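Local atomic coordinates of probable uracil-DNA glycosylase (Acanthamoeba polyphaga mimivirus, PDB entry 5X55), a protein that belongs to the uracil-DNA glycosylase superfamily and has a fold built round a four-stranded parallel beta sheet flanked by helices. Residues D288-A294 and K310-S316; H300-Q304 and S330-G334; E100-I104 and E169-N173; L128-W134 and M175-P180. All coordinates share one frame; numbering follows the deposited sequence.

Interaction 1: residues D288-A294 and K310-S316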
# COMPACT_ATOMS: atom_id res chain seq x y z
N ASP A 288 10.19 -12.60 10.23
CA ASP A 288 9.32 -13.25 11.18
C ASP A 288 8.50 -12.25 11.97
O ASP A 288 8.92 -11.10 12.19
CB ASP A 288 10.12 -14.14 12.11
CG ASP A 288 10.68 -15.37 11.38
OD1 ASP A 288 11.70 -15.93 11.83
OD2 ASP A 288 10.09 -15.77 10.35
N ASP A 289 7.31 -12.71 12.35
CA ASP A 289 6.49 -11.98 13.30
C ASP A 289 6.15 -10.58 12.76
O ASP A 289 6.25 -9.57 13.47
CB ASP A 289 7.22 -11.88 14.64
CG ASP A 289 6.33 -11.41 15.75
OD1 ASP A 289 6.77 -10.52 16.49
OD2 ASP A 289 5.20 -11.94 15.86
N LEU A 290 5.81 -10.51 11.47
CA LEU A 290 5.26 -9.29 10.93
C LEU A 290 3.80 -9.19 11.34
O LEU A 290 3.17 -10.19 11.71
CB LEU A 290 5.37 -9.25 9.40
CG LEU A 290 6.77 -9.45 8.83
CD1 LEU A 290 6.75 -9.32 7.30
CD2 LEU A 290 7.77 -8.48 9.43
N ILE A 291 3.25 -7.99 11.25
CA ILE A 291 1.82 -7.79 11.47
C ILE A 291 1.17 -7.46 10.14
O ILE A 291 1.56 -6.50 9.47
CB ILE A 291 1.56 -6.70 12.51
CG1 ILE A 291 2.27 -7.07 13.82
CG2 ILE A 291 0.05 -6.53 12.70
CD1 ILE A 291 2.46 -5.91 14.77
N PHE A 292 0.17 -8.26 9.75
CA PHE A 292 -0.62 -8.05 8.55
C PHE A 292 -2.01 -7.55 8.95
O PHE A 292 -2.70 -8.20 9.75
CB PHE A 292 -0.73 -9.33 7.71
CG PHE A 292 0.52 -9.67 6.96
CD1 PHE A 292 1.56 -10.33 7.59
CD2 PHE A 292 0.66 -9.30 5.62
CE1 PHE A 292 2.73 -10.64 6.90
CE2 PHE A 292 1.84 -9.59 4.91
CZ PHE A 292 2.88 -10.26 5.56
N VAL A 293 -2.40 -6.41 8.39
CA VAL A 293 -3.69 -5.79 8.64
C VAL A 293 -4.53 -5.96 7.38
O VAL A 293 -4.16 -5.45 6.31
CB VAL A 293 -3.54 -4.31 9.01
CG1 VAL A 293 -4.89 -3.69 9.20
CG2 VAL A 293 -2.71 -4.18 10.25
N ALA A 294 -5.65 -6.68 7.49
CA ALA A 294 -6.51 -7.00 6.35
C ALA A 294 -7.82 -6.23 6.48
O ALA A 294 -8.72 -6.62 7.24
CB ALA A 294 -6.75 -8.51 6.27
N LYS A 310 3.18 -17.99 12.25
CA LYS A 310 4.44 -17.30 12.10
C LYS A 310 4.26 -15.78 12.09
O LYS A 310 5.22 -15.04 12.34
CB LYS A 310 5.06 -17.77 10.79
CG LYS A 310 6.54 -17.85 10.70
CD LYS A 310 7.02 -17.35 9.36
CE LYS A 310 8.37 -17.92 9.13
NZ LYS A 310 9.13 -18.03 10.43
N HIS A 311 3.05 -15.32 11.79
CA HIS A 311 2.76 -13.91 11.61
C HIS A 311 1.38 -13.61 12.16
O HIS A 311 0.51 -14.49 12.22
CB HIS A 311 2.82 -13.48 10.14
CG HIS A 311 4.17 -13.66 9.51
ND1 HIS A 311 5.22 -12.81 9.76
CD2 HIS A 311 4.62 -14.59 8.63
CE1 HIS A 311 6.28 -13.22 9.07
NE2 HIS A 311 5.94 -14.29 8.37
N TYR A 312 1.18 -12.35 12.53
CA TYR A 312 -0.04 -11.90 13.19
C TYR A 312 -0.93 -11.17 12.18
O TYR A 312 -0.51 -10.17 11.59
CB TYR A 312 0.35 -11.00 14.36
CG TYR A 312 -0.78 -10.46 15.19
CD1 TYR A 312 -1.79 -11.28 15.67
CD2 TYR A 312 -0.82 -9.11 15.52
CE1 TYR A 312 -2.82 -10.77 16.46
CE2 TYR A 312 -1.84 -8.59 16.30
CZ TYR A 312 -2.84 -9.42 16.77
OH TYR A 312 -3.84 -8.87 17.54
N ILE A 313 -2.16 -11.67 11.99
CA ILE A 313 -3.10 -11.16 10.98
C ILE A 313 -4.34 -10.60 11.67
O ILE A 313 -5.02 -11.32 12.41
CB ILE A 313 -3.50 -12.23 9.96
CG1 ILE A 313 -2.26 -12.85 9.30
CG2 ILE A 313 -4.41 -11.61 8.91
CD1 ILE A 313 -2.54 -14.08 8.47
N ILE A 314 -4.65 -9.34 11.39
CA ILE A 314 -5.76 -8.60 11.99
C ILE A 314 -6.73 -8.29 10.86
O ILE A 314 -6.33 -7.66 9.86
CB ILE A 314 -5.30 -7.29 12.65
CG1 ILE A 314 -4.31 -7.55 13.78
CG2 ILE A 314 -6.47 -6.48 13.15
CD1 ILE A 314 -3.65 -6.24 14.27
N THR A 315 -7.99 -8.69 11.01
CA THR A 315 -8.96 -8.64 9.92
C THR A 315 -10.23 -7.92 10.35
O THR A 315 -10.78 -8.18 11.42
CB THR A 315 -9.31 -10.05 9.43
OG1 THR A 315 -8.11 -10.76 9.12
CG2 THR A 315 -10.12 -9.96 8.18
N SER A 316 -10.73 -7.06 9.47
CA SER A 316 -12.02 -6.42 9.67
C SER A 316 -12.56 -6.01 8.30
O SER A 316 -11.94 -6.28 7.27
CB SER A 316 -11.90 -5.21 10.58
OG SER A 316 -11.30 -4.15 9.85
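His311 and Phe292 both turn CG away from their own carbonyl carbon, chi1 -62° and -75°, and this brings their rings together. The edge of Phe292 points at the face of His311 in a T-shaped pair, with planes 79° apart. Leu290 N also donates to His311 ND1 at 2.9 Å and lies in the ring plane. ND1 is the acceptor, and this bond, with the Phe292 edge on the ring face, helps set the ring rotation. The Leu290 side chain runs alongside the same imidazole.

Strands 291-294 and 312-316 are parallel neighbours. Bonds pass back and forth from Tyr312 N to Leu290 O, then Phe292 N to Tyr312 O, and on to Ser316 N with Ala294 O. Strand 291-295, helix 297-303 and strand 312-316 form a beta-alpha-beta unit, and 312-316 is an outermost strand of the four-stranded sheet. Ile291, Tyr312 and Ile314 share one face, where Ile291 CG2 lies 3.9 Å from Tyr312 CD2 and 4.0 Å from Ile314 CD1. Helix 350-360 covers this face, and its His357 stacks on Tyr312. Phe292, Ile313, Ala294 and Thr315 turn to the other face, toward helix 297-303.

At the loop end, a salt bridge between Lys310 NZ and Asp288 OD2 is modelled too short and is doubtful in detail. Asp289 N donates to Lys310 O at 3.1 Å, while the Asp289 carboxylate is held by Arg361 and His357.

Interaction 2: residues H300-Q304 and S330-G334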
# COMPACT_ATOMS: atom_id res chain seq x y z
N HIS A 300 -7.90 -9.57 2.73
CA HIS A 300 -7.96 -10.78 3.54
C HIS A 300 -7.56 -12.01 2.73
O HIS A 300 -6.81 -12.89 3.22
CB HIS A 300 -9.37 -10.94 4.10
CG HIS A 300 -9.52 -12.15 4.97
ND1 HIS A 300 -10.56 -13.04 4.82
CD2 HIS A 300 -8.75 -12.62 5.98
CE1 HIS A 300 -10.44 -14.00 5.73
NE2 HIS A 300 -9.36 -13.76 6.44
N LYS A 301 -8.06 -12.10 1.49
CA LYS A 301 -7.58 -13.15 0.60
C LYS A 301 -6.07 -13.09 0.50
O LYS A 301 -5.38 -14.10 0.69
CB LYS A 301 -8.21 -13.02 -0.78
CG LYS A 301 -7.51 -13.91 -1.82
CD LYS A 301 -8.37 -14.14 -3.06
CE LYS A 301 -8.40 -12.91 -3.97
NZ LYS A 301 -7.04 -12.58 -4.48
N LEU A 302 -5.52 -11.90 0.25
CA LEU A 302 -4.06 -11.82 0.13
C LEU A 302 -3.37 -12.27 1.41
O LEU A 302 -2.34 -12.93 1.36
CB LEU A 302 -3.63 -10.41 -0.24
CG LEU A 302 -4.00 -9.97 -1.64
CD1 LEU A 302 -3.34 -8.64 -1.86
CD2 LEU A 302 -3.56 -10.99 -2.67
N CYS A 303 -3.91 -11.89 2.58
CA CYS A 303 -3.26 -12.25 3.84
C CYS A 303 -3.37 -13.73 4.17
O CYS A 303 -2.68 -14.21 5.07
CB CYS A 303 -3.83 -11.42 4.98
SG CYS A 303 -3.29 -9.67 4.91
N GLN A 304 -4.23 -14.46 3.47
CA GLN A 304 -4.22 -15.91 3.61
C GLN A 304 -3.11 -16.58 2.81
O GLN A 304 -3.04 -17.81 2.80
CB GLN A 304 -5.59 -16.46 3.21
CG GLN A 304 -6.60 -16.05 4.25
CD GLN A 304 -7.97 -16.53 3.95
OE1 GLN A 304 -8.25 -17.73 4.04
NE2 GLN A 304 -8.85 -15.59 3.56
N SER A 330 -16.10 -13.03 4.38
CA SER A 330 -14.94 -13.28 3.55
C SER A 330 -14.62 -14.77 3.55
O SER A 330 -14.71 -15.44 4.58
CB SER A 330 -13.73 -12.49 4.05
OG SER A 330 -12.59 -12.74 3.24
N MET A 331 -14.22 -15.26 2.38
CA MET A 331 -13.94 -16.68 2.20
C MET A 331 -12.70 -17.05 3.00
O MET A 331 -11.64 -16.43 2.86
CB MET A 331 -13.75 -17.00 0.72
CG MET A 331 -13.45 -18.47 0.44
SD MET A 331 -14.67 -19.62 1.11
CE MET A 331 -16.03 -19.37 -0.03
N SER A 332 -12.84 -18.03 3.88
CA SER A 332 -11.74 -18.56 4.65
C SER A 332 -11.31 -19.84 3.96
O SER A 332 -12.04 -20.84 3.99
CB SER A 332 -12.13 -18.81 6.10
OG SER A 332 -11.00 -19.21 6.85
N TYR A 333 -10.16 -19.78 3.31
CA TYR A 333 -9.67 -20.87 2.49
C TYR A 333 -9.10 -21.99 3.36
O TYR A 333 -8.87 -21.84 4.57
CB TYR A 333 -8.61 -20.36 1.52
CG TYR A 333 -9.12 -19.33 0.54
CD1 TYR A 333 -9.63 -19.72 -0.70
CD2 TYR A 333 -9.08 -17.96 0.83
CE1 TYR A 333 -10.11 -18.80 -1.61
CE2 TYR A 333 -9.56 -17.02 -0.09
CZ TYR A 333 -10.07 -17.46 -1.31
OH TYR A 333 -10.55 -16.56 -2.26
N GLY A 334 -8.87 -23.13 2.72
CA GLY A 334 -8.29 -24.27 3.39
C GLY A 334 -8.88 -25.59 2.93
O GLY A 334 -9.43 -25.71 1.83
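Hydrogen bonds carry most of this contact, and His300 with Ser330 makes the shortest. His300 ND1 and Ser330 OG are 2.6 Å apart. The hydroxyl lies at the ring edge, in the imidazole plane. CG of His300 and OG of Ser330 both lie opposite their backbone N (chi1 -179° and 180°), which lets the side chains meet between helix and strand.

Gln304 makes a two-point amide contact with the backbone of the other segment. Gln304 NE2 donates to Met331 O at 3.0 Å, nearly straight and in the plane of both the amide and the carbonyl. Gln304 OE1 accepts from Tyr333 N at 2.9 Å on an in-plane lone pair. With both ends of the amide engaged, its flip is defined. Gln304 NE2 also sits above one face of the His300 ring, offset toward its rim, and makes a weak bond back to His300 O.

Packing is lighter. The Gln304 amide carbon CD meets the edge of the Tyr333 ring in its plane, with amide and ring planes 52° apart. The Lys301 chain crosses the same tyrosine, with CD 3.4 Å from Tyr333 OH.

Strand 328-332 pairs with 338-342, and Tyr342 of that partner meets His300 edge-to-face. The arrangement is that of a two-stranded antiparallel hairpin docked by its first strand on the end of helix 297-303, with side-chain amide to backbone bonding at the junction.

Interaction 3: residues E100-I104 and E169-N173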
# COMPACT_ATOMS: atom_id res chain seq x y z
N GLU A 100 11.64 13.85 0.20
CA GLU A 100 11.19 14.45 -1.05
C GLU A 100 10.22 13.53 -1.78
O GLU A 100 9.33 14.02 -2.48
CB GLU A 100 12.39 14.81 -1.92
CG GLU A 100 13.04 16.11 -1.47
CD GLU A 100 14.27 16.48 -2.29
OE1 GLU A 100 15.27 15.74 -2.22
OE2 GLU A 100 14.22 17.49 -3.01
N TYR A 101 10.36 12.21 -1.60
CA TYR A 101 9.45 11.23 -2.17
C TYR A 101 8.22 10.98 -1.31
O TYR A 101 7.13 10.75 -1.83
CB TYR A 101 10.15 9.89 -2.40
CG TYR A 101 11.31 9.92 -3.36
CD1 TYR A 101 11.11 9.86 -4.73
CD2 TYR A 101 12.62 9.98 -2.90
CE1 TYR A 101 12.16 9.88 -5.61
CE2 TYR A 101 13.69 10.00 -3.77
CZ TYR A 101 13.46 9.94 -5.13
OH TYR A 101 14.52 9.97 -6.01
N ILE A 102 8.38 10.95 0.02
CA ILE A 102 7.27 10.46 0.82
C ILE A 102 6.45 11.63 1.38
O ILE A 102 5.24 11.51 1.57
CB ILE A 102 7.75 9.50 1.93
CG1 ILE A 102 6.56 8.73 2.51
CG2 ILE A 102 8.50 10.21 3.03
CD1 ILE A 102 5.97 7.72 1.55
N LEU A 103 7.09 12.77 1.62
CA LEU A 103 6.38 13.93 2.15
C LEU A 103 6.13 14.91 1.01
O LEU A 103 6.85 15.89 0.80
CB LEU A 103 7.16 14.58 3.28
CG LEU A 103 6.36 15.71 3.93
CD1 LEU A 103 5.21 15.10 4.69
CD2 LEU A 103 7.22 16.58 4.82
N ILE A 104 5.04 14.67 0.27
CA ILE A 104 4.78 15.31 -1.01
C ILE A 104 3.82 16.48 -0.84
O ILE A 104 2.80 16.36 -0.14
CB ILE A 104 4.22 14.27 -2.00
CG1 ILE A 104 5.28 13.23 -2.33
CG2 ILE A 104 3.72 14.93 -3.28
CD1 ILE A 104 4.69 12.09 -3.09
N GLU A 169 8.46 7.71 -10.49
CA GLU A 169 9.34 7.95 -9.35
C GLU A 169 8.62 7.72 -8.03
O GLU A 169 9.29 7.67 -6.99
CB GLU A 169 9.91 9.37 -9.40
CG GLU A 169 10.70 9.69 -10.67
CD GLU A 169 11.22 11.13 -10.69
OE1 GLU A 169 12.32 11.38 -10.13
OE2 GLU A 169 10.51 12.02 -11.25
N LEU A 170 7.30 7.58 -8.04
CA LEU A 170 6.54 7.23 -6.84
C LEU A 170 6.05 5.79 -6.83
O LEU A 170 5.48 5.35 -5.83
CB LEU A 170 5.36 8.17 -6.67
CG LEU A 170 5.72 9.64 -6.64
CD1 LEU A 170 4.46 10.47 -6.52
CD2 LEU A 170 6.65 9.88 -5.47
N LEU A 171 6.25 5.05 -7.93
CA LEU A 171 5.67 3.72 -8.08
C LEU A 171 5.98 2.80 -6.91
O LEU A 171 5.12 2.07 -6.41
CB LEU A 171 6.17 3.10 -9.38
CG LEU A 171 5.67 1.67 -9.62
CD1 LEU A 171 4.16 1.70 -9.76
CD2 LEU A 171 6.34 1.06 -10.83
N PHE A 172 7.24 2.79 -6.47
CA PHE A 172 7.69 1.89 -5.42
C PHE A 172 8.00 2.66 -4.14
O PHE A 172 8.90 2.28 -3.38
CB PHE A 172 8.91 1.10 -5.90
CG PHE A 172 8.63 0.10 -6.99
CD1 PHE A 172 7.54 -0.76 -6.91
CD2 PHE A 172 9.48 0.00 -8.10
CE1 PHE A 172 7.29 -1.71 -7.93
CE2 PHE A 172 9.24 -0.93 -9.12
CZ PHE A 172 8.13 -1.79 -9.03
N ASN A 173 7.24 3.73 -3.90
CA ASN A 173 7.52 4.69 -2.83
C ASN A 173 7.72 4.02 -1.47
O ASN A 173 8.70 4.30 -0.76
CB ASN A 173 6.36 5.69 -2.75
CG ASN A 173 6.81 7.08 -2.39
OD1 ASN A 173 8.01 7.36 -2.31
ND2 ASN A 173 5.85 7.96 -2.18
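Tyr101 opens the contact with both its backbone and its side chain. The Tyr101 carbonyl O accepts from Asn173 ND2 at 3.1 Å. Tyr101 O lies near the amide plane of Asn173, but the donor stands 53° out of the carbonyl plane. Asn173 OD1 comes within 3.3 Å of Tyr101 CB. The ring of Tyr101 passes beside Glu169, with CD1 3.6 Å from Glu169 O. The same ring also meets that of Phe130.

Ile102 follows, the last residue of helix 98-102. Its CG1 swings opposite the backbone N (chi1 -166°), which carries Ile102 CD1 to 3.7 Å from Asn173 ND2. Beyond the helix end, Ile104 points its side chain at the turn. Ile104 CD1 meets Leu170 CD2 tip to tip at 3.8 Å.

Leu170 to Asn173 forms a type I beta turn, and Phe172 takes the N-cap position of helix 173-177. The contact thus joins the C-terminal end of helix 98-102 to the start of helix 173-177. The Glu169 carboxylate pairs with Arg96. Asn173 ND2 has two carbonyl acceptors, Tyr101 O and Met205 O; the amide orientation is therefore defined, and its buried nitrogen is satisfied among aliphatic and aromatic groups.

Interaction 4: residues L128-W134 and M175-P180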
# COMPACT_ATOMS: atom_id res chain seq x y z
N LEU A 128 13.19 2.21 -11.14
CA LEU A 128 12.30 2.90 -10.22
C LEU A 128 12.50 2.47 -8.78
O LEU A 128 11.80 2.97 -7.89
CB LEU A 128 10.85 2.67 -10.66
CG LEU A 128 10.67 3.08 -12.12
CD1 LEU A 128 9.26 2.81 -12.57
CD2 LEU A 128 11.05 4.56 -12.30
N LEU A 129 13.44 1.58 -8.52
CA LEU A 129 13.71 1.05 -7.19
C LEU A 129 15.05 1.60 -6.70
O LEU A 129 16.11 1.11 -7.12
CB LEU A 129 13.70 -0.47 -7.24
CG LEU A 129 13.84 -1.19 -5.91
CD1 LEU A 129 12.64 -0.88 -5.02
CD2 LEU A 129 13.97 -2.66 -6.22
N PHE A 130 15.01 2.59 -5.80
CA PHE A 130 16.20 3.30 -5.32
C PHE A 130 16.78 2.74 -4.03
O PHE A 130 17.78 3.29 -3.53
CB PHE A 130 15.88 4.79 -5.11
CG PHE A 130 14.99 5.38 -6.19
CD1 PHE A 130 15.24 5.13 -7.54
CD2 PHE A 130 13.90 6.16 -5.84
CE1 PHE A 130 14.43 5.69 -8.55
CE2 PHE A 130 13.06 6.71 -6.84
CZ PHE A 130 13.33 6.47 -8.20
N ARG A 131 16.19 1.69 -3.45
CA ARG A 131 16.63 1.19 -2.15
C ARG A 131 17.33 -0.15 -2.33
O ARG A 131 16.67 -1.15 -2.65
CB ARG A 131 15.44 1.07 -1.19
CG ARG A 131 15.76 0.57 0.21
CD ARG A 131 16.53 1.60 1.07
NE ARG A 131 15.71 2.75 1.44
CZ ARG A 131 16.09 3.69 2.30
NH1 ARG A 131 17.27 3.59 2.90
NH2 ARG A 131 15.30 4.73 2.58
N PRO A 132 18.66 -0.22 -2.10
CA PRO A 132 19.42 -1.43 -2.46
C PRO A 132 19.00 -2.70 -1.72
O PRO A 132 19.16 -3.80 -2.28
CB PRO A 132 20.87 -1.05 -2.10
CG PRO A 132 20.89 0.43 -2.06
CD PRO A 132 19.52 0.87 -1.63
N GLU A 133 18.50 -2.58 -0.49
CA GLU A 133 18.05 -3.77 0.25
C GLU A 133 16.94 -4.55 -0.46
O GLU A 133 16.63 -5.66 -0.02
CB GLU A 133 17.57 -3.38 1.65
CG GLU A 133 18.64 -2.71 2.54
CD GLU A 133 18.79 -1.21 2.31
OE1 GLU A 133 18.55 -0.74 1.18
OE2 GLU A 133 19.15 -0.48 3.27
N TRP A 134 16.32 -4.01 -1.51
CA TRP A 134 15.29 -4.73 -2.25
C TRP A 134 15.83 -5.40 -3.51
O TRP A 134 15.09 -6.17 -4.14
CB TRP A 134 14.14 -3.80 -2.63
CG TRP A 134 13.21 -3.43 -1.48
CD1 TRP A 134 13.21 -2.27 -0.75
CD2 TRP A 134 12.15 -4.24 -0.94
NE1 TRP A 134 12.22 -2.31 0.20
CE2 TRP A 134 11.55 -3.51 0.11
CE3 TRP A 134 11.65 -5.52 -1.23
CZ2 TRP A 134 10.49 -4.01 0.87
CZ3 TRP A 134 10.57 -6.01 -0.48
CH2 TRP A 134 10.01 -5.26 0.55
N MET A 175 8.51 0.98 -0.71
CA MET A 175 9.73 0.18 -0.70
C MET A 175 10.97 1.06 -0.69
O MET A 175 11.99 0.68 -0.11
CB MET A 175 9.77 -0.77 -1.91
CG MET A 175 8.65 -1.83 -1.87
SD MET A 175 8.20 -2.57 -3.45
CE MET A 175 9.68 -3.53 -3.79
N ASN A 176 10.91 2.22 -1.34
CA ASN A 176 12.06 3.11 -1.31
C ASN A 176 12.25 3.74 0.06
O ASN A 176 13.38 4.05 0.44
CB ASN A 176 11.93 4.16 -2.42
CG ASN A 176 12.16 3.55 -3.80
OD1 ASN A 176 13.03 2.69 -3.96
ND2 ASN A 176 11.38 3.98 -4.80
N VAL A 177 11.16 3.91 0.82
CA VAL A 177 11.33 4.36 2.20
C VAL A 177 11.81 3.21 3.08
O VAL A 177 12.70 3.39 3.91
CB VAL A 177 10.04 4.98 2.75
CG1 VAL A 177 10.23 5.30 4.23
CG2 VAL A 177 9.65 6.22 1.99
N LEU A 178 11.23 2.02 2.94
CA LEU A 178 11.42 0.94 3.92
C LEU A 178 12.14 -0.26 3.35
O LEU A 178 11.54 -1.02 2.56
CB LEU A 178 10.08 0.48 4.46
CG LEU A 178 9.48 1.19 5.66
CD1 LEU A 178 8.19 0.45 6.05
CD2 LEU A 178 10.51 1.19 6.77
N PRO A 179 13.38 -0.53 3.74
CA PRO A 179 13.97 -1.82 3.44
C PRO A 179 13.16 -2.93 4.08
O PRO A 179 12.50 -2.72 5.12
CB PRO A 179 15.38 -1.72 4.04
CG PRO A 179 15.32 -0.60 5.00
CD PRO A 179 14.31 0.36 4.47
N PRO A 180 13.15 -4.13 3.48
CA PRO A 180 12.29 -5.20 4.01
C PRO A 180 12.56 -5.53 5.47
O PRO A 180 11.63 -5.85 6.22
CB PRO A 180 12.59 -6.39 3.09
CG PRO A 180 13.85 -6.06 2.38
CD PRO A 180 13.98 -4.56 2.34
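Asn176 O is gripped side-on by two nitrogens of Arg131. Arg131 NE lies 2.8 Å from Asn176 O, and its NH2 3.0 Å from the same oxygen. The carbonyl sits close to the guanidinium plane, reached by an Arg131 chain bent at chi2 (71°) and chi3 (69°). Pro179 CD rests over one guanidinium face.

The Asn176 side chain binds the backbone just before Arg131. Phe130 N donates to Asn176 OD1 at 2.7 Å, from above the carbonyl plane. Asn176 ND2 donates to Leu128 O at 3.3 Å, almost straight. The Phe130 ring and this amide are nearly parallel, 13° apart.

Trp134 is packed on both faces. Pro180 CD lies 3.6 Å from the centroid of the Trp134 five-membered ring, in a CH-pi contact over one face. Met175 covers the opposite face with CB and CE, while its sulfur makes a more distant Met-aromatic contact. At the indole edge, Trp134 NE1 donates to Leu178 O at 2.8 Å. Glu133 lies alongside Pro179, CB to CB 3.6 Å.

The contact joins the loop leading into helix 135-142 to the C-terminal end of helix 173-177 and the turn beyond. Leu279 and Leu283 of helix 273-286 touch Trp134, and Ile98 of helix 98-102 touches Arg131.

Interactions 1 and 2 form a continuous set through helix 297-303. Cys303 and His300 of interaction 2 pack on Phe292, Ala294, Ile313 and Thr315 of interaction 1. Interactions 3 and 4 likewise share helix 173-177, one at its start and the other at its end, and touch through Tyr101 with Phe130. Interactions 1 and 3 lie on opposite sides of the chain's centre, as do 2 and 3. Interactions 3 and 4 are largely buried; 1 and 2 are partly buried, with exposed residues at their ends. The chemistry follows: strand pairing in 1, side-chain amide and imidazole bonds in 2, one buried amide bond in 3, and mixed polar and ring packing in 4.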